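Superoxide dismutase [Fe] (Sulfolobus solfataricus, PDB 1WB7) converts superoxide radicals into hydrogen peroxide and dioxygen at an iron centre, one iron per subunit of a homotetramer. Local coordinates at residues W88-P93 against N189-V194; T126-P131 against K183-V188; G134-Y139 against L167-F172. The protein carries 1 engineered substitution. All coordinates share one frame; numbering follows the deposited sequence.

Contact 1: residues W88-P93 against N189-V194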
loop_
_atom_site.group_PDB
_atom_site.type_symbol
_atom_site.label_atom_id
_atom_site.label_comp_id
_atom_site.label_asym_id
_atom_site.label_seq_id
_atom_site.Cartn_x
_atom_site.Cartn_y
_atom_site.Cartn_z
ATOM N N TRP A 88 -0.639 12.694 21.099
ATOM C CA TRP A 88 -0.965 13.680 22.136
ATOM C C TRP A 88 -0.030 13.562 23.335
ATOM O O TRP A 88 0.463 14.568 23.843
ATOM C CB TRP A 88 -2.403 13.499 22.637
ATOM C CG TRP A 88 -3.437 13.515 21.574
ATOM C CD1 TRP A 88 -4.460 12.625 21.422
ATOM C CD2 TRP A 88 -3.545 14.443 20.488
ATOM N NE1 TRP A 88 -5.196 12.936 20.307
ATOM C CE2 TRP A 88 -4.656 14.048 19.714
ATOM C CE3 TRP A 88 -2.809 15.569 20.092
ATOM C CZ2 TRP A 88 -5.052 14.738 18.559
ATOM C CZ3 TRP A 88 -3.203 16.256 18.941
ATOM C CH2 TRP A 88 -4.313 15.837 18.192
ATOM N N GLU A 89 0.198 12.330 23.786
ATOM C CA GLU A 89 1.058 12.076 24.935
ATOM C C GLU A 89 2.536 12.273 24.613
ATOM O O GLU A 89 3.360 12.404 25.515
ATOM C CB GLU A 89 0.853 10.650 25.450
ATOM C CG GLU A 89 -0.520 10.348 26.027
ATOM C CD GLU A 89 -0.839 11.159 27.278
ATOM O OE1 GLU A 89 0.099 11.485 28.045
ATOM O OE2 GLU A 89 -2.036 11.454 27.503
ATOM N N ASN A 90 2.872 12.294 23.329
ATOM C CA ASN A 90 4.267 12.461 22.932
ATOM C C ASN A 90 4.648 13.932 22.849
ATOM O O ASN A 90 5.789 14.270 22.527
ATOM C CB ASN A 90 4.520 11.786 21.581
ATOM C CG ASN A 90 5.983 11.469 21.360
ATOM O OD1 ASN A 90 6.524 11.681 20.273
ATOM N ND2 ASN A 90 6.635 10.945 22.396
ATOM N N MET A 91 3.687 14.809 23.128
ATOM C CA MET A 91 3.945 16.240 23.096
ATOM C C MET A 91 3.577 16.890 24.429
ATOM O O MET A 91 2.868 16.303 25.244
ATOM C CB MET A 91 3.157 16.905 21.962
ATOM C CG MET A 91 3.542 16.424 20.576
ATOM S SD MET A 91 2.694 17.332 19.283
ATOM C CE MET A 91 0.997 16.726 19.515
ATOM N N ALA A 92 4.064 18.108 24.639
ATOM C CA ALA A 92 3.795 18.836 25.870
ATOM C C ALA A 92 4.078 20.315 25.637
ATOM O O ALA A 92 4.917 20.666 24.811
ATOM C CB ALA A 92 4.683 18.299 27.003
ATOM N N PRO A 93 3.378 21.204 26.359
ATOM C CA PRO A 93 3.624 22.637 26.164
ATOM C C PRO A 93 5.107 22.964 26.320
ATOM O O PRO A 93 5.810 22.309 27.092
ATOM C CB PRO A 93 2.758 23.289 27.242
ATOM C CG PRO A 93 2.662 22.224 28.306
ATOM C CD PRO A 93 2.464 20.971 27.490
ATOM N N ASN A 189 9.908 21.206 11.723
ATOM C CA ASN A 189 10.910 21.925 12.511
ATOM C C ASN A 189 10.306 22.446 13.808
ATOM O O ASN A 189 10.919 22.349 14.871
ATOM C CB ASN A 189 11.494 23.113 11.739
ATOM C CG ASN A 189 12.399 22.689 10.591
ATOM O OD1 ASN A 189 13.139 21.702 10.690
ATOM N ND2 ASN A 189 12.360 23.454 9.497
ATOM N N ALA A 190 9.102 23.003 13.719
ATOM C CA ALA A 190 8.427 23.549 14.893
ATOM C C ALA A 190 8.067 22.478 15.919
ATOM O O ALA A 190 8.108 22.716 17.125
ATOM C CB ALA A 190 7.172 24.292 14.463
ATOM N N TRP A 191 7.721 21.295 15.427
ATOM C CA TRP A 191 7.330 20.179 16.277
ATOM C C TRP A 191 8.371 19.793 17.330
ATOM O O TRP A 191 8.015 19.426 18.450
ATOM C CB TRP A 191 6.995 18.976 15.394
ATOM C CG TRP A 191 6.819 17.696 16.127
ATOM C CD1 TRP A 191 5.733 17.305 16.855
ATOM C CD2 TRP A 191 7.748 16.612 16.170
ATOM N NE1 TRP A 191 5.926 16.036 17.343
ATOM C CE2 TRP A 191 7.156 15.587 16.937
ATOM C CE3 TRP A 191 9.025 16.405 15.632
ATOM C CZ2 TRP A 191 7.796 14.372 17.180
ATOM C CZ3 TRP A 191 9.663 15.194 15.874
ATOM C CH2 TRP A 191 9.046 14.194 16.641
ATOM N N TRP A 192 9.651 19.874 16.986
ATOM C CA TRP A 192 10.700 19.519 17.939
ATOM C C TRP A 192 10.566 20.280 19.255
ATOM O O TRP A 192 10.970 19.795 20.315
ATOM C CB TRP A 192 12.088 19.787 17.342
ATOM C CG TRP A 192 12.462 18.843 16.240
ATOM C CD1 TRP A 192 12.494 19.113 14.899
ATOM C CD2 TRP A 192 12.823 17.465 16.381
ATOM N NE1 TRP A 192 12.852 17.984 14.197
ATOM C CE2 TRP A 192 13.060 16.959 15.083
ATOM C CE3 TRP A 192 12.969 16.606 17.479
ATOM C CZ2 TRP A 192 13.435 15.630 14.852
ATOM C CZ3 TRP A 192 13.341 15.284 17.250
ATOM C CH2 TRP A 192 13.570 14.811 15.943
ATOM N N ASN A 193 9.992 21.472 19.181
ATOM C CA ASN A 193 9.822 22.320 20.352
ATOM C C ASN A 193 8.777 21.850 21.358
ATOM O O ASN A 193 8.710 22.376 22.472
ATOM C CB ASN A 193 9.501 23.744 19.902
ATOM C CG ASN A 193 10.638 24.370 19.111
ATOM O OD1 ASN A 193 11.720 24.608 19.647
ATOM N ND2 ASN A 193 10.402 24.626 17.829
ATOM N N VAL A 194 7.959 20.871 20.982
ATOM C CA VAL A 194 6.942 20.375 21.907
ATOM C C VAL A 194 7.029 18.877 22.167
ATOM O O VAL A 194 6.115 18.294 22.744
ATOM C CB VAL A 194 5.511 20.719 21.418
ATOM C CG1 VAL A 194 5.327 22.224 21.400
ATOM C CG2 VAL A 194 5.267 20.143 20.037
HETATM O O HOH W 1 5.259 14.081 19.437
#

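Contact 2: residues T126-P131 against K183-V188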
loop_
_atom_site.group_PDB
_atom_site.type_symbol
_atom_site.label_atom_id
_atom_site.label_comp_id
_atom_site.label_asym_id
_atom_site.label_seq_id
_atom_site.Cartn_x
_atom_site.Cartn_y
_atom_site.Cartn_z
ATOM N N THR A 126 14.227 12.171 7.199
ATOM C CA THR A 126 13.391 11.018 6.907
ATOM C C THR A 126 11.915 11.398 6.945
ATOM O O THR A 126 11.136 10.960 6.101
ATOM C CB THR A 126 13.677 9.874 7.899
ATOM O OG1 THR A 126 15.065 9.523 7.823
ATOM C CG2 THR A 126 12.853 8.649 7.557
ATOM N N ALA A 127 11.536 12.230 7.910
ATOM C CA ALA A 127 10.151 12.665 8.019
ATOM C C ALA A 127 9.729 13.448 6.771
ATOM O O ALA A 127 8.635 13.250 6.253
ATOM C CB ALA A 127 9.967 13.528 9.260
ATOM N N ASN A 128 10.599 14.330 6.289
ATOM C CA ASN A 128 10.274 15.129 5.114
ATOM C C ASN A 128 10.265 14.336 3.816
ATOM O O ASN A 128 9.678 14.775 2.833
ATOM C CB ASN A 128 11.236 16.314 4.976
ATOM C CG ASN A 128 11.034 17.362 6.056
ATOM O OD1 ASN A 128 9.904 17.684 6.417
ATOM N ND2 ASN A 128 12.130 17.909 6.565
ATOM N N SER A 129 10.905 13.172 3.808
ATOM C CA SER A 129 10.955 12.347 2.605
ATOM C C SER A 129 9.663 11.564 2.402
ATOM O O SER A 129 9.442 10.981 1.341
ATOM C CB SER A 129 12.115 11.352 2.685
ATOM O OG SER A 129 11.816 10.299 3.594
ATOM N N LEU A 130 8.813 11.543 3.423
ATOM C CA LEU A 130 7.557 10.804 3.341
ATOM C C LEU A 130 6.684 11.257 2.179
ATOM O O LEU A 130 6.247 12.404 2.131
ATOM C CB LEU A 130 6.771 10.939 4.646
ATOM C CG LEU A 130 5.329 10.419 4.615
ATOM C CD1 LEU A 130 5.321 8.933 4.286
ATOM C CD2 LEU A 130 4.661 10.675 5.952
ATOM N N PRO A 131 6.425 10.357 1.221
ATOM C CA PRO A 131 5.591 10.682 0.060
ATOM C C PRO A 131 4.112 10.581 0.417
ATOM O O PRO A 131 3.567 9.484 0.523
ATOM C CB PRO A 131 6.001 9.626 -0.957
ATOM C CG PRO A 131 6.219 8.418 -0.068
ATOM C CD PRO A 131 7.014 9.011 1.082
ATOM N N LYS A 183 3.528 23.832 3.751
ATOM C CA LYS A 183 4.919 23.820 4.214
ATOM C C LYS A 183 5.153 22.822 5.356
ATOM O O LYS A 183 5.541 23.198 6.464
ATOM C CB LYS A 183 5.336 25.226 4.659
ATOM C CG LYS A 183 5.333 26.265 3.541
ATOM C CD LYS A 183 6.250 25.852 2.391
ATOM C CE LYS A 183 6.364 26.950 1.339
ATOM N NZ LYS A 183 7.000 28.188 1.892
ATOM N N ARG A 184 4.927 21.545 5.072
ATOM C CA ARG A 184 5.093 20.493 6.066
ATOM C C ARG A 184 6.448 20.546 6.775
ATOM O O ARG A 184 6.534 20.296 7.976
ATOM C CB ARG A 184 4.910 19.122 5.405
ATOM C CG ARG A 184 4.783 17.961 6.387
ATOM C CD ARG A 184 4.509 16.647 5.670
ATOM N NE ARG A 184 5.658 16.206 4.886
ATOM C CZ ARG A 184 5.683 15.094 4.157
ATOM N NH1 ARG A 184 4.616 14.309 4.105
ATOM N NH2 ARG A 184 6.779 14.759 3.494
ATOM N N ALA A 185 7.502 20.873 6.031
ATOM C CA ALA A 185 8.844 20.930 6.603
ATOM C C ALA A 185 8.975 21.946 7.734
ATOM O O ALA A 185 9.746 21.733 8.676
ATOM C CB ALA A 185 9.871 21.219 5.508
ATOM N N ASP A 186 8.236 23.049 7.646
ATOM C CA ASP A 186 8.287 24.065 8.696
ATOM C C ASP A 186 7.585 23.544 9.944
ATOM O O ASP A 186 7.999 23.829 11.072
ATOM C CB ASP A 186 7.628 25.368 8.232
ATOM C CG ASP A 186 8.414 26.058 7.129
ATOM O OD1 ASP A 186 9.654 25.924 7.106
ATOM O OD2 ASP A 186 7.801 26.749 6.293
ATOM N N TYR A 187 6.518 22.783 9.728
ATOM C CA TYR A 187 5.759 22.176 10.817
ATOM C C TYR A 187 6.662 21.166 11.524
ATOM O O TYR A 187 6.687 21.089 12.749
ATOM C CB TYR A 187 4.522 21.472 10.247
ATOM C CG TYR A 187 4.003 20.320 11.079
ATOM C CD1 TYR A 187 3.399 20.538 12.316
ATOM C CD2 TYR A 187 4.102 19.009 10.616
ATOM C CE1 TYR A 187 2.900 19.474 13.076
ATOM C CE2 TYR A 187 3.609 17.936 11.363
ATOM C CZ TYR A 187 3.008 18.176 12.594
ATOM O OH TYR A 187 2.517 17.120 13.330
ATOM N N VAL A 188 7.407 20.393 10.740
ATOM C CA VAL A 188 8.309 19.401 11.306
ATOM C C VAL A 188 9.355 20.085 12.189
ATOM O O VAL A 188 9.649 19.605 13.286
ATOM C CB VAL A 188 9.017 18.583 10.195
ATOM C CG1 VAL A 188 10.039 17.633 10.809
ATOM C CG2 VAL A 188 7.989 17.793 9.401
HETATM O O HOH W 2 7.992 17.673 4.737
#

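Contact 3: residues G134-Y139 against L167-F172. With FE (Fe (III) ion), chain C.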
loop_
_atom_site.group_PDB
_atom_site.type_symbol
_atom_site.label_atom_id
_atom_site.label_comp_id
_atom_site.label_asym_id
_atom_site.label_seq_id
_atom_site.Cartn_x
_atom_site.Cartn_y
_atom_site.Cartn_z
ATOM N N GLY A 134 0.909 10.501 6.384
ATOM C CA GLY A 134 1.315 9.388 7.213
ATOM C C GLY A 134 1.951 9.847 8.507
ATOM O O GLY A 134 1.532 10.852 9.090
ATOM N N TRP A 135 2.971 9.116 8.949
ATOM C CA TRP A 135 3.659 9.412 10.199
ATOM C C TRP A 135 5.150 9.117 10.125
ATOM O O TRP A 135 5.623 8.401 9.239
ATOM C CB TRP A 135 3.103 8.550 11.342
ATOM C CG TRP A 135 1.630 8.584 11.519
ATOM C CD1 TRP A 135 0.691 8.030 10.700
ATOM C CD2 TRP A 135 0.913 9.234 12.576
ATOM N NE1 TRP A 135 -0.571 8.298 11.179
ATOM C CE2 TRP A 135 -0.463 9.037 12.329
ATOM C CE3 TRP A 135 1.301 9.965 13.707
ATOM C CZ2 TRP A 135 -1.460 9.548 13.173
ATOM C CZ3 TRP A 135 0.310 10.475 14.548
ATOM C CH2 TRP A 135 -1.055 10.262 14.273
ATOM N N ALA A 136 5.878 9.672 11.087
ATOM C CA ALA A 136 7.307 9.433 11.219
ATOM C C ALA A 136 7.433 9.006 12.675
ATOM O O ALA A 136 6.932 9.688 13.573
ATOM C CB ALA A 136 8.094 10.705 10.962
ATOM N N VAL A 137 8.065 7.865 12.919
ATOM C CA VAL A 137 8.215 7.396 14.287
ATOM C C VAL A 137 9.611 6.885 14.586
ATOM O O VAL A 137 10.383 6.552 13.688
ATOM C CB VAL A 137 7.238 6.229 14.617
ATOM C CG1 VAL A 137 5.793 6.658 14.408
ATOM C CG2 VAL A 137 7.566 5.019 13.759
ATOM N N LEU A 138 9.922 6.835 15.873
ATOM C CA LEU A 138 11.185 6.296 16.332
ATOM C C LEU A 138 10.765 5.109 17.179
ATOM O O LEU A 138 10.065 5.263 18.190
ATOM C CB LEU A 138 11.956 7.294 17.195
ATOM C CG LEU A 138 13.286 6.701 17.672
ATOM C CD1 LEU A 138 14.159 6.412 16.454
ATOM C CD2 LEU A 138 13.992 7.663 18.622
ATOM N N TYR A 139 11.156 3.922 16.741
ATOM C CA TYR A 139 10.835 2.702 17.459
ATOM C C TYR A 139 11.987 2.328 18.362
ATOM O O TYR A 139 13.124 2.762 18.164
ATOM C CB TYR A 139 10.689 1.512 16.509
ATOM C CG TYR A 139 9.401 1.381 15.749
ATOM C CD1 TYR A 139 8.202 1.126 16.408
ATOM C CD2 TYR A 139 9.394 1.426 14.358
ATOM C CE1 TYR A 139 7.030 0.910 15.698
ATOM C CE2 TYR A 139 8.224 1.211 13.637
ATOM C CZ TYR A 139 7.048 0.952 14.314
ATOM O OH TYR A 139 5.898 0.709 13.601
ATOM N N LEU A 167 8.917 7.856 19.767
ATOM C CA LEU A 167 8.732 9.187 19.209
ATOM C C LEU A 167 7.723 9.049 18.073
ATOM O O LEU A 167 7.819 8.128 17.269
ATOM C CB LEU A 167 10.056 9.697 18.635
ATOM C CG LEU A 167 10.674 11.019 19.076
ATOM C CD1 LEU A 167 11.683 11.447 18.010
ATOM C CD2 LEU A 167 9.611 12.090 19.257
ATOM N N ILE A 168 6.750 9.948 18.003
ATOM C CA ILE A 168 5.779 9.871 16.927
ATOM C C ILE A 168 5.387 11.248 16.421
ATOM O O ILE A 168 5.035 12.139 17.199
ATOM C CB ILE A 168 4.514 9.076 17.353
ATOM C CG1 ILE A 168 3.519 9.042 16.186
ATOM C CG2 ILE A 168 3.888 9.686 18.600
ATOM C CD1 ILE A 168 2.461 7.951 16.309
ATOM N N LEU A 169 5.471 11.418 15.103
ATOM C CA LEU A 169 5.125 12.684 14.461
ATOM C C LEU A 169 4.021 12.478 13.427
ATOM O O LEU A 169 4.181 11.689 12.495
ATOM C CB LEU A 169 6.360 13.273 13.775
ATOM C CG LEU A 169 6.145 14.463 12.835
ATOM C CD1 LEU A 169 5.607 15.657 13.615
ATOM C CD2 LEU A 169 7.470 14.817 12.163
ATOM N N ASP A 170 2.907 13.184 13.591
ATOM C CA ASP A 170 1.789 13.078 12.654
ATOM C C ASP A 170 2.089 13.890 11.391
ATOM O O ASP A 170 2.372 15.089 11.461
ATOM C CB ASP A 170 0.503 13.609 13.294
ATOM C CG ASP A 170 -0.724 13.369 12.427
ATOM O OD1 ASP A 170 -0.573 12.908 11.275
ATOM O OD2 ASP A 170 -1.847 13.643 12.897
ATOM N N GLU A 171 2.014 13.241 10.234
ATOM C CA GLU A 171 2.282 13.938 8.991
ATOM C C GLU A 171 1.097 14.013 8.033
ATOM O O GLU A 171 1.275 14.221 6.839
ATOM C CB GLU A 171 3.497 13.328 8.286
ATOM C CG GLU A 171 4.798 13.543 9.048
ATOM C CD GLU A 171 6.019 13.149 8.244
ATOM O OE1 GLU A 171 6.317 13.827 7.235
ATOM O OE2 GLU A 171 6.677 12.160 8.620
ATOM N N PHE A 172 -0.114 13.823 8.551
ATOM C CA PHE A 172 -1.297 13.968 7.713
ATOM C C PHE A 172 -1.406 15.479 7.594
ATOM O O PHE A 172 -0.951 16.202 8.475
ATOM C CB PHE A 172 -2.550 13.414 8.396
ATOM C CG PHE A 172 -2.900 12.015 7.973
ATOM C CD1 PHE A 172 -2.059 10.947 8.283
ATOM C CD2 PHE A 172 -4.062 11.768 7.244
ATOM C CE1 PHE A 172 -2.373 9.645 7.869
ATOM C CE2 PHE A 172 -4.382 10.474 6.825
ATOM C CZ PHE A 172 -3.538 9.410 7.137
HETATM FE FE FE C . -3.762 13.361 12.745
HETATM O O HOH W 3 -3.300 11.653 11.155
#

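Contact 1: residues W88-P93 against N189-V194
Met-91 meets Val-194 and Trp-191 where the chain leaves helix 67-89 and passes the end of helix 184-191. The tight side is built on one carbonyl: Ala-92 N donates to Val-194 O (2.8 Å, N-H...O angle 145°), and Met-91 CA lies 3.0 Å from Val-194 O in a CA-H...O contact, so two neighbouring residues close on the same oxygen. The Met-91 side chain leaves the backbone with CG anti to the carbonyl carbon (chi1 -63°) and stays extended at chi2, which brings the sulfur to the indole edge; the bend at chi3 turns only the terminal methyl. It crosses the Trp-191 side chain at about a right angle, SD 3.9 Å from Trp-191 CD1 and 81° off the normal of the five-membered ring, a Met-aromatic contact made at the rim. Val-194 CG2 is likewise 3.9 Å from Met-91 SD. Beside this packing the contact is looser: Asn-90 OD1 comes no nearer to the indole than 4.3 Å, at Trp-191 CZ2, and a water bridges the two residues, taking the proton of Trp-191 NE1 (2.9 Å) and bonding to Asn-90 OD1 (2.8 Å). That amide oxygen also accepts from Ile-168 N of the central sheet. The contact thus joins the alpha-hairpin and C-terminal domains through backbone, sulfur and a bridging water, with no charged pair across it, so it probably holds by shape and neutral hydrogen bonds.

Contact 2: residues T126-P131 against K183-V188
In the C-terminal domain, the first turn of helix 184-191 lies against the C-terminal end of helix 116-128, and Arg-184 joins them by reaching the carbonyls of Asn-128 and Leu-130. Its chain leaves the backbone with CG anti to N (chi1 -168°) and bends at chi3 (68°), which carries the guanidinium end-on to Leu-130 O. Both terminal nitrogens grip that one oxygen: Arg-184 NH2 lies on a lone pair of Leu-130 O at 2.8 Å, while Arg-184 NH1 is 3.2 Å from Leu-130 O and tilted from the carbonyl plane. Arg-184 NH2 also makes a weak bond to Asn-128 O (3.0 Å). These two acceptors lie at the guanidinium edge, whereas Ala-127 O sits over a face, 3.7 Å from Arg-184 NH2. A water that accepts from Arg-184 NE (2.8 Å) bonds to Asn-128 OD1 as well, and the same OD1 packs 3.5 Å from Val-188 CG2 and 3.4 Å from Ala-185 CA. The positive charge has a second, long and weak partner in Glu-171. Beyond the contact, Ser-129 OG bonds to Gln-68 of the second subunit and Pro-131 O to Asn-154 of the third. A cation among carbonyls at a helix C-terminus probably suits the negative end of the helix dipole; here it pairs two of the helices of the mixed alpha/beta C-terminal domain of iron/manganese superoxide dismutases.

Contact 3: residues G134-Y139 against L167-F172
The Trp-135 indole and the Asp-170 carboxylate are stacked, their planes 13° apart, with Asp-170 lying over one face of the ring. The six-membered ring rests on the aspartate stem, Trp-135 CZ3 being 3.4 Å from Asp-170 CB, while Ile-168 CG1 comes obliquely to within 3.5 Å of Trp-135 CE3. Phe-172 meets the five-membered ring obliquely too; outside the pair of segments, His-84 packs edge-to-face with the indole and His-155 ND1 bonds to its NE1. Asp-170 CG is anti to the backbone N (chi1 -173°), which sends Asp-170 OD2 to the iron at 1.9 Å. His-33, His-84, His-174 and a water 2.4 Å from the metal complete the site. The second oxygen, which the metal-bound water also meets weakly, is held from within the chain: Phe-172 N donates to Asp-170 OD1 (2.9 Å, 171°) from above the carboxylate plane, forming an Asx turn. Replacing Trp-135 by an alanine would probably open a gap over the carboxylate, leave His-155 without its indole partner and let the iron ligand shift. The backbones beneath are antiparallel strands, 134-140 being the middle strand of a three-stranded sheet. Ala-136 and Leu-169 form a hydrogen-bonded pair, Ala-136 N to Leu-169 O at 3.0 Å and Leu-169 N to Ala-136 O at 2.7 Å. On the face that also carries Trp-135 and Asp-170, the Val-137 and Ile-168 side chains lie side by side, pointing the same way.

Overall arrangement
Contact 3 is the core of the three, a fully buried strand pair near the centre of the chain that carries an iron ligand. Contact 1 is buried too but lies farther out, and contact 2 is partly exposed, at the border with two other subunits. Contacts 1 and 2 share helix 184-191, which packs over the sheet of contact 3: Trp-191 touches Leu-169, and Tyr-187 OH bonds to the backbone O of the iron ligand Asp-170, tying the helix to the metal-binding strand. Chemistry follows place: regular strand bonds and a stacked carboxylate at the metal, neutral backbone and sulfur contacts between domains, and a guanidinium with water where the contact is partly exposed.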